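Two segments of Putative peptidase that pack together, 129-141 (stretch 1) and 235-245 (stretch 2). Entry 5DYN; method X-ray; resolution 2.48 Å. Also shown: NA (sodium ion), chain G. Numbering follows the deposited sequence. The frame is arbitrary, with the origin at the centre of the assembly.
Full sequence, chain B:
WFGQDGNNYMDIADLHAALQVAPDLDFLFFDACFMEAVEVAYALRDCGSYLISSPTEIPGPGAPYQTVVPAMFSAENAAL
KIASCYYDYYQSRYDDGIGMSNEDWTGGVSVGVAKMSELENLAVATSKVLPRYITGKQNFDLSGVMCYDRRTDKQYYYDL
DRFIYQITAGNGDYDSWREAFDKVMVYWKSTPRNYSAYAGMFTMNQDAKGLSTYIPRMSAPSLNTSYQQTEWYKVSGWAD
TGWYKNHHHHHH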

ATOM      1  N   VAL B 129       4.792   6.323 -24.613  1.00 35.98           N
ATOM      2  CA  VAL B 129       4.846   4.924 -25.024  1.00 34.41           C
ATOM      3  C   VAL B 129       3.489   4.366 -25.443  1.00 38.55           C
ATOM      4  O   VAL B 129       3.335   3.854 -26.552  1.00 42.39           O
ATOM      5  CB  VAL B 129       5.403   4.037 -23.892  1.00 36.67           C
ATOM      6  CG1 VAL B 129       5.314   2.567 -24.275  1.00 38.21           C
ATOM      7  CG2 VAL B 129       6.837   4.430 -23.560  1.00 29.52           C
ATOM      8  N   LEU B 130       2.512   4.475 -24.546  1.00 35.34           N
ATOM      9  CA  LEU B 130       1.223   3.794 -24.689  1.00 37.68           C
ATOM     10  C   LEU B 130       0.461   4.041 -26.005  1.00 40.06           C
ATOM     11  O   LEU B 130       0.044   3.078 -26.647  1.00 35.72           O
ATOM     12  CB  LEU B 130       0.324   4.154 -23.500  1.00 32.16           C
ATOM     13  CG  LEU B 130       0.314   3.162 -22.336  1.00 35.75           C
ATOM     14  CD1 LEU B 130       1.706   2.619 -22.062  1.00 35.89           C
ATOM     15  CD2 LEU B 130      -0.265   3.814 -21.087  1.00 29.95           C
ATOM     16  N   PRO B 131       0.259   5.313 -26.410  1.00 39.87           N
ATOM     17  CA  PRO B 131      -0.498   5.493 -27.657  1.00 35.80           C
ATOM     18  C   PRO B 131       0.249   4.939 -28.862  1.00 36.91           C
ATOM     19  O   PRO B 131      -0.359   4.458 -29.814  1.00 41.55           O
ATOM     20  CB  PRO B 131      -0.644   7.018 -27.771  1.00 33.88           C
ATOM     21  CG  PRO B 131      -0.349   7.549 -26.407  1.00 38.12           C
ATOM     22  CD  PRO B 131       0.648   6.607 -25.822  1.00 32.82           C
ATOM     23  N   ARG B 132       1.571   5.002 -28.790  1.00 41.68           N
ATOM     24  CA  ARG B 132       2.447   4.620 -29.888  1.00 38.36           C
ATOM     25  C   ARG B 132       2.505   3.107 -30.099  1.00 45.21           C
ATOM     26  O   ARG B 132       2.698   2.637 -31.222  1.00 48.28           O
ATOM     27  CB  ARG B 132       3.847   5.178 -29.622  1.00 42.98           C
ATOM     28  CG  ARG B 132       4.853   5.022 -30.739  1.00 48.93           C
ATOM     29  CD  ARG B 132       6.021   5.966 -30.496  1.00 54.59           C
ATOM     30  NE  ARG B 132       7.257   5.515 -31.129  1.00 52.87           N
ATOM     31  CZ  ARG B 132       8.439   6.095 -30.941  1.00 59.79           C
ATOM     32  NH1 ARG B 132       8.540   7.146 -30.138  1.00 68.58           N
ATOM     33  NH2 ARG B 132       9.519   5.621 -31.548  1.00 52.73           N
ATOM     34  N   TYR B 133       2.329   2.346 -29.022  1.00 41.52           N
ATOM     35  CA  TYR B 133       2.476   0.894 -29.089  1.00 36.37           C
ATOM     36  C   TYR B 133       1.175   0.151 -28.814  1.00 34.83           C
ATOM     37  O   TYR B 133       1.146  -1.078 -28.804  1.00 36.88           O
ATOM     38  CB  TYR B 133       3.554   0.428 -28.110  1.00 37.66           C
ATOM     39  CG  TYR B 133       4.950   0.799 -28.545  1.00 37.53           C
ATOM     40  CD1 TYR B 133       5.521   2.002 -28.155  1.00 32.85           C
ATOM     41  CD2 TYR B 133       5.693  -0.048 -29.358  1.00 33.59           C
ATOM     42  CE1 TYR B 133       6.793   2.348 -28.553  1.00 36.62           C
ATOM     43  CE2 TYR B 133       6.966   0.289 -29.763  1.00 33.93           C
ATOM     44  CZ  TYR B 133       7.512   1.490 -29.358  1.00 38.41           C
ATOM     45  OH  TYR B 133       8.783   1.836 -29.757  1.00 36.80           O
ATOM     46  N   ILE B 134       0.104   0.899 -28.579  1.00 35.75           N
ATOM     47  CA  ILE B 134      -1.217   0.307 -28.398  1.00 36.15           C
ATOM     48  C   ILE B 134      -2.201   1.046 -29.298  1.00 39.88           C
ATOM     49  O   ILE B 134      -2.974   1.891 -28.844  1.00 37.94           O
ATOM     50  CB  ILE B 134      -1.683   0.368 -26.929  1.00 38.47           C
ATOM     51  CG1 ILE B 134      -0.578  -0.129 -25.994  1.00 32.33           C
ATOM     52  CG2 ILE B 134      -2.954  -0.449 -26.734  1.00 34.00           C
ATOM     53  CD1 ILE B 134      -0.932  -0.036 -24.531  1.00 31.58           C
ATOM     54  N   THR B 135      -2.152   0.728 -30.587  1.00 45.93           N
ATOM     55  CA  THR B 135      -2.932   1.447 -31.586  1.00 44.32           C
ATOM     56  C   THR B 135      -4.305   0.820 -31.810  1.00 41.50           C
ATOM     57  O   THR B 135      -5.225   1.485 -32.286  1.00 45.02           O
ATOM     58  CB  THR B 135      -2.180   1.512 -32.928  1.00 47.01           C
ATOM     59  OG1 THR B 135      -1.812   0.188 -33.337  1.00 47.00           O
ATOM     60  CG2 THR B 135      -0.921   2.356 -32.786  1.00 36.30           C
ATOM     61  N   GLY B 136      -4.439  -0.458 -31.460  1.00 43.27           N
ATOM     62  CA  GLY B 136      -5.697  -1.167 -31.622  1.00 39.62           C
ATOM     63  C   GLY B 136      -6.299  -1.635 -30.309  1.00 41.74           C
ATOM     64  O   GLY B 136      -5.688  -1.495 -29.250  1.00 45.93           O
ATOM     65  N   LYS B 137      -7.504  -2.192 -30.382  1.00 48.79           N
ATOM     66  CA  LYS B 137      -8.198  -2.700 -29.199  1.00 46.68           C
ATOM     67  C   LYS B 137      -8.262  -4.223 -29.221  1.00 47.74           C
ATOM     68  O   LYS B 137      -9.052  -4.814 -29.960  1.00 48.68           O
ATOM     69  CB  LYS B 137      -9.609  -2.114 -29.108  1.00 44.67           C
ATOM     70  CG  LYS B 137     -10.419  -2.617 -27.920  1.00 39.78           C
ATOM     71  CD  LYS B 137     -11.740  -1.871 -27.803  1.00 47.33           C
ATOM     72  CE  LYS B 137     -12.600  -2.434 -26.684  1.00 52.56           C
ATOM     73  NZ  LYS B 137     -13.938  -1.779 -26.637  1.00 49.45           N
ATOM     74  N   GLN B 138      -7.433  -4.850 -28.394  1.00 51.49           N
ATOM     75  CA  GLN B 138      -7.260  -6.298 -28.426  1.00 52.54           C
ATOM     76  C   GLN B 138      -6.559  -6.798 -27.165  1.00 53.15           C
ATOM     77  O   GLN B 138      -5.670  -6.125 -26.638  1.00 52.77           O
ATOM     78  CB  GLN B 138      -6.464  -6.697 -29.676  1.00 51.36           C
ATOM     79  CG  GLN B 138      -5.972  -8.132 -29.699  1.00 59.73           C
ATOM     80  CD  GLN B 138      -5.208  -8.459 -30.965  1.00 72.92           C
ATOM     81  OE1 GLN B 138      -5.752  -9.063 -31.890  1.00 76.72           O
ATOM     82  NE2 GLN B 138      -3.939  -8.062 -31.016  1.00 69.37           N
ATOM     83  N   ASN B 139      -6.968  -7.966 -26.677  1.00 46.94           N
ATOM     84  CA  ASN B 139      -6.284  -8.604 -25.556  1.00 47.18           C
ATOM     85  C   ASN B 139      -4.789  -8.749 -25.819  1.00 54.70           C
ATOM     86  O   ASN B 139      -4.369  -9.084 -26.928  1.00 52.54           O
ATOM     87  CB  ASN B 139      -6.893  -9.974 -25.255  1.00 46.65           C
ATOM     88  CG  ASN B 139      -8.167  -9.878 -24.441  1.00 54.62           C
ATOM     89  OD1 ASN B 139      -8.404  -8.882 -23.754  1.00 52.04           O
ATOM     90  ND2 ASN B 139      -8.993 -10.916 -24.509  1.00 53.57           N
ATOM     91  N   PHE B 140      -3.990  -8.488 -24.792  1.00 46.66           N
ATOM     92  CA  PHE B 140      -2.543  -8.505 -24.930  1.00 48.75           C
ATOM     93  C   PHE B 140      -1.976  -9.914 -24.772  1.00 44.97           C
ATOM     94  O   PHE B 140      -2.600 -10.780 -24.160  1.00 47.60           O
ATOM     95  CB  PHE B 140      -1.904  -7.562 -23.904  1.00 44.65           C
ATOM     96  CG  PHE B 140      -2.262  -6.111 -24.102  1.00 44.86           C
ATOM     97  CD1 PHE B 140      -3.467  -5.606 -23.635  1.00 42.24           C
ATOM     98  CD2 PHE B 140      -1.386  -5.249 -24.748  1.00 38.08           C
ATOM     99  CE1 PHE B 140      -3.795  -4.270 -23.810  1.00 34.34           C
ATOM    100  CE2 PHE B 140      -1.707  -3.913 -24.929  1.00 39.15           C
ATOM    101  CZ  PHE B 140      -2.914  -3.422 -24.459  1.00 38.95           C
ATOM    102  N   ASP B 141      -0.798 -10.139 -25.344  1.00 46.99           N
ATOM    103  CA  ASP B 141      -0.046 -11.366 -25.106  1.00 49.64           C
ATOM    104  C   ASP B 141       0.824 -11.161 -23.867  1.00 49.62           C
ATOM    105  O   ASP B 141       1.943 -10.658 -23.958  1.00 52.09           O
ATOM    106  CB  ASP B 141       0.805 -11.728 -26.327  1.00 43.33           C
ATOM    107  CG  ASP B 141       1.579 -13.022 -26.144  1.00 56.29           C
ATOM    108  OD1 ASP B 141       1.187 -13.846 -25.289  1.00 53.35           O
ATOM    109  OD2 ASP B 141       2.580 -13.218 -26.866  1.00 59.84           O
ATOM    110  N   VAL B 235      -3.483  10.700 -17.448  1.00 38.62           N
ATOM    111  CA  VAL B 235      -2.154  11.235 -17.736  1.00 36.17           C
ATOM    112  C   VAL B 235      -1.167  10.189 -18.251  1.00 33.38           C
ATOM    113  O   VAL B 235      -0.054  10.530 -18.646  1.00 36.37           O
ATOM    114  CB  VAL B 235      -1.538  11.906 -16.484  1.00 38.07           C
ATOM    115  CG1 VAL B 235      -2.352  13.124 -16.076  1.00 26.58           C
ATOM    116  CG2 VAL B 235      -1.442  10.910 -15.335  1.00 32.69           C
ATOM    117  N   SER B 236      -1.569   8.921 -18.250  1.00 34.09           N
ATOM    118  CA  SER B 236      -0.657   7.842 -18.623  1.00 33.85           C
ATOM    119  C   SER B 236      -0.553   7.646 -20.129  1.00 38.26           C
ATOM    120  O   SER B 236       0.414   7.060 -20.614  1.00 37.80           O
ATOM    121  CB  SER B 236      -1.092   6.528 -17.982  1.00 35.43           C
ATOM    122  OG  SER B 236      -2.418   6.201 -18.360  1.00 37.35           O
ATOM    123  N   GLY B 237      -1.558   8.116 -20.862  1.00 36.47           N
ATOM    124  CA  GLY B 237      -1.592   7.946 -22.302  1.00 28.94           C
ATOM    125  C   GLY B 237      -2.612   6.911 -22.742  1.00 33.24           C
ATOM    126  O   GLY B 237      -2.836   6.721 -23.939  1.00 31.17           O
ATOM    127  N   TRP B 238      -3.225   6.240 -21.771  1.00 32.96           N
ATOM    128  CA  TRP B 238      -4.227   5.213 -22.049  1.00 33.89           C
ATOM    129  C   TRP B 238      -5.404   5.757 -22.851  1.00 34.31           C
ATOM    130  O   TRP B 238      -5.974   5.046 -23.680  1.00 36.43           O
ATOM    131  CB  TRP B 238      -4.741   4.590 -20.746  1.00 34.64           C
ATOM    132  CG  TRP B 238      -3.947   3.404 -20.287  1.00 35.53           C
ATOM    133  CD1 TRP B 238      -3.200   3.307 -19.149  1.00 35.18           C
ATOM    134  CD2 TRP B 238      -3.818   2.145 -20.959  1.00 33.58           C
ATOM    135  NE1 TRP B 238      -2.618   2.067 -19.068  1.00 35.33           N
ATOM    136  CE2 TRP B 238      -2.979   1.334 -20.167  1.00 36.75           C
ATOM    137  CE3 TRP B 238      -4.331   1.625 -22.151  1.00 34.46           C
ATOM    138  CZ2 TRP B 238      -2.640   0.030 -20.532  1.00 35.53           C
ATOM    139  CZ3 TRP B 238      -3.994   0.331 -22.511  1.00 32.23           C
ATOM    140  CH2 TRP B 238      -3.155  -0.450 -21.705  1.00 32.34           C
ATOM    141  N   ALA B 239      -5.763   7.015 -22.604  1.00 34.39           N
ATOM    142  CA  ALA B 239      -6.879   7.654 -23.304  1.00 39.10           C
ATOM    143  C   ALA B 239      -6.630   7.739 -24.808  1.00 38.03           C
ATOM    144  O   ALA B 239      -7.570   7.777 -25.601  1.00 41.71           O
ATOM    145  CB  ALA B 239      -7.137   9.045 -22.736  1.00 26.33           C
ATOM    146  N   ASP B 240      -5.359   7.759 -25.194  1.00 37.22           N
ATOM    147  CA  ASP B 240      -4.986   7.891 -26.595  1.00 34.96           C
ATOM    148  C   ASP B 240      -4.615   6.558 -27.243  1.00 36.70           C
ATOM    149  O   ASP B 240      -4.145   6.530 -28.378  1.00 40.44           O
ATOM    150  CB  ASP B 240      -3.824   8.876 -26.735  1.00 38.30           C
ATOM    151  CG  ASP B 240      -4.180  10.267 -26.247  1.00 47.73           C
ATOM    152  OD1 ASP B 240      -5.323  10.711 -26.488  1.00 47.88           O
ATOM    153  OD2 ASP B 240      -3.317  10.917 -25.617  1.00 58.78           O
ATOM    154  N   THR B 241      -4.817   5.456 -26.522  1.00 39.91           N
ATOM    155  CA  THR B 241      -4.590   4.132 -27.098  1.00 36.14           C
ATOM    156  C   THR B 241      -5.820   3.682 -27.878  1.00 38.00           C
ATOM    157  O   THR B 241      -6.887   4.280 -27.765  1.00 39.33           O
ATOM    158  CB  THR B 241      -4.261   3.069 -26.022  1.00 36.17           C
ATOM    159  OG1 THR B 241      -5.372   2.924 -25.129  1.00 40.12           O
ATOM    160  CG2 THR B 241      -3.020   3.455 -25.232  1.00 30.88           C
ATOM    161  N   GLY B 242      -5.668   2.620 -28.662  1.00 42.20           N
ATOM    162  CA  GLY B 242      -6.776   2.075 -29.426  1.00 38.96           C
ATOM    163  C   GLY B 242      -7.869   1.493 -28.547  1.00 40.96           C
ATOM    164  O   GLY B 242      -8.992   1.277 -29.001  1.00 42.13           O
ATOM    165  N   TRP B 243      -7.535   1.236 -27.287  1.00 45.13           N
ATOM    166  CA  TRP B 243      -8.494   0.694 -26.331  1.00 42.54           C
ATOM    167  C   TRP B 243      -9.542   1.718 -25.913  1.00 39.72           C
ATOM    168  O   TRP B 243     -10.655   1.352 -25.538  1.00 42.10           O
ATOM    169  CB  TRP B 243      -7.770   0.167 -25.087  1.00 39.59           C
ATOM    170  CG  TRP B 243      -7.470  -1.295 -25.142  1.00 40.07           C
ATOM    171  CD1 TRP B 243      -6.322  -1.882 -25.589  1.00 34.74           C
ATOM    172  CD2 TRP B 243      -8.338  -2.361 -24.741  1.00 40.97           C
ATOM    173  NE1 TRP B 243      -6.422  -3.248 -25.490  1.00 35.17           N
ATOM    174  CE2 TRP B 243      -7.649  -3.568 -24.971  1.00 39.17           C
ATOM    175  CE3 TRP B 243      -9.631  -2.413 -24.211  1.00 41.09           C
ATOM    176  CZ2 TRP B 243      -8.208  -4.811 -24.688  1.00 40.63           C
ATOM    177  CZ3 TRP B 243     -10.183  -3.649 -23.929  1.00 39.25           C
ATOM    178  CH2 TRP B 243      -9.474  -4.830 -24.169  1.00 40.54           C
ATOM    179  N   TYR B 244      -9.189   2.998 -25.977  1.00 40.28           N
ATOM    180  CA  TYR B 244     -10.060   4.040 -25.438  1.00 43.10           C
ATOM    181  C   TYR B 244     -10.349   5.197 -26.397  1.00 48.36           C
ATOM    182  O   TYR B 244     -11.356   5.888 -26.240  1.00 51.12           O
ATOM    183  CB  TYR B 244      -9.454   4.598 -24.149  1.00 38.87           C
ATOM    184  CG  TYR B 244      -9.469   3.626 -22.990  1.00 40.95           C
ATOM    185  CD1 TYR B 244     -10.662   3.272 -22.374  1.00 37.33           C
ATOM    186  CD2 TYR B 244      -8.288   3.071 -22.505  1.00 38.96           C
ATOM    187  CE1 TYR B 244     -10.685   2.386 -21.315  1.00 35.96           C
ATOM    188  CE2 TYR B 244      -8.301   2.185 -21.444  1.00 35.14           C
ATOM    189  CZ  TYR B 244      -9.504   1.848 -20.852  1.00 39.10           C
ATOM    190  OH  TYR B 244      -9.531   0.970 -19.794  1.00 36.35           O
ATOM    191  N   LYS B 245      -9.473   5.416 -27.376  1.00 45.19           N
ATOM    192  CA  LYS B 245      -9.630   6.547 -28.290  1.00 42.11           C
ATOM    193  C   LYS B 245     -10.812   6.352 -29.230  1.00 51.52           C
ATOM    194  O   LYS B 245     -11.519   7.308 -29.553  1.00 57.99           O
ATOM    195  CB  LYS B 245      -8.351   6.768 -29.100  1.00 39.25           C
ATOM    196  CG  LYS B 245      -8.413   6.225 -30.516  1.00 53.79           C
ATOM    197  CD  LYS B 245      -7.111   6.476 -31.259  1.00 60.43           C
ATOM    198  CE  LYS B 245      -6.903   5.442 -32.357  1.00 55.33           C
ATOM    199  NZ  LYS B 245      -7.019   6.053 -33.708  1.00 68.78           N
TER
HETATM  200 NA    NA G 402      -1.354   1.972 -16.379  1.00 40.09          NA

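The two stretches lie at least 98 residues apart in sequence wherever they touch, and together they bury about 700 Å² of surface. Stretch 1 begins with a short helix, 130-133, and continues as loop. Val235 makes no contact with it.

Contact starts at Ser236, whose O lies 3.3 Å from CD2 of Leu130. Gly237 follows with positive phi. A CB here would jam against the preceding carbonyl and sit tightly, 3.3 Å, from CD of Pro131. Glycine lets the chain turn close to the helix, and CG of Pro131 rests 3.6 Å from Gly237 O.

Trp238 directs its CA-to-CB bond away, but its indole swings back. Leu130 CD2 sits over one face, 3.5 Å from the centroid of the five-membered ring of Trp238, a CH-pi contact. Ile134 CD1 is 3.6 Å from Trp238 CH2, and Phe140 CZ approaches the ring edge, 4.1 Å from the same CH2. A broad, flat side chain can meet all three apolar partners at once. Trp238 NE1 lies 3.0 Å from the sodium ion NA, which is also contacted elsewhere in the structure.

Ala239 points away and takes no part. Asp240 packs its CB 3.7 Å from CG of Pro131, at the more exposed border.

Thr241 uses both branches. Its OG1 donates a hydrogen bond to Trp238 O at 2.6 Å, which satisfies the hydroxyl within stretch 2. Its CG2 faces stretch 1, 3.8 Å from CB of Leu130 and 3.8 Å from CB of Ile134. The residue is buried.

Gly242 provides the main backbone link. Its N donates to Ile134 O at 2.8 Å, with a nearly straight angle of 164°. Ile134 is the first residue to leave the helical conformation. Gly242 CA also makes a CA-H...O contact with Thr135 O at 3.3 Å. A CB would point toward stretch 1 and clash with Thr135 O and Gly136 CA, so the missing side chain permits this close approach.

Trp243 has the largest area covered by the other stretch, 129 Å². Its NE1 donates to Gln138 O at 3.2 Å, with a bent angle of 136°. Lys137 CG sits over one face, 3.9 Å from the centroid of the Trp243 six-membered ring, a CH-pi contact; the rest of the extended chain runs on past the ring. Ile134 CG2 meets the edge, 3.8 Å from Trp243 CD1. The Phe140 ring is nearly parallel to the five-membered ring of Trp243 but slid aside, so they barely overlap.

Tyr244 points away. Lys245 adds only a peripheral contact.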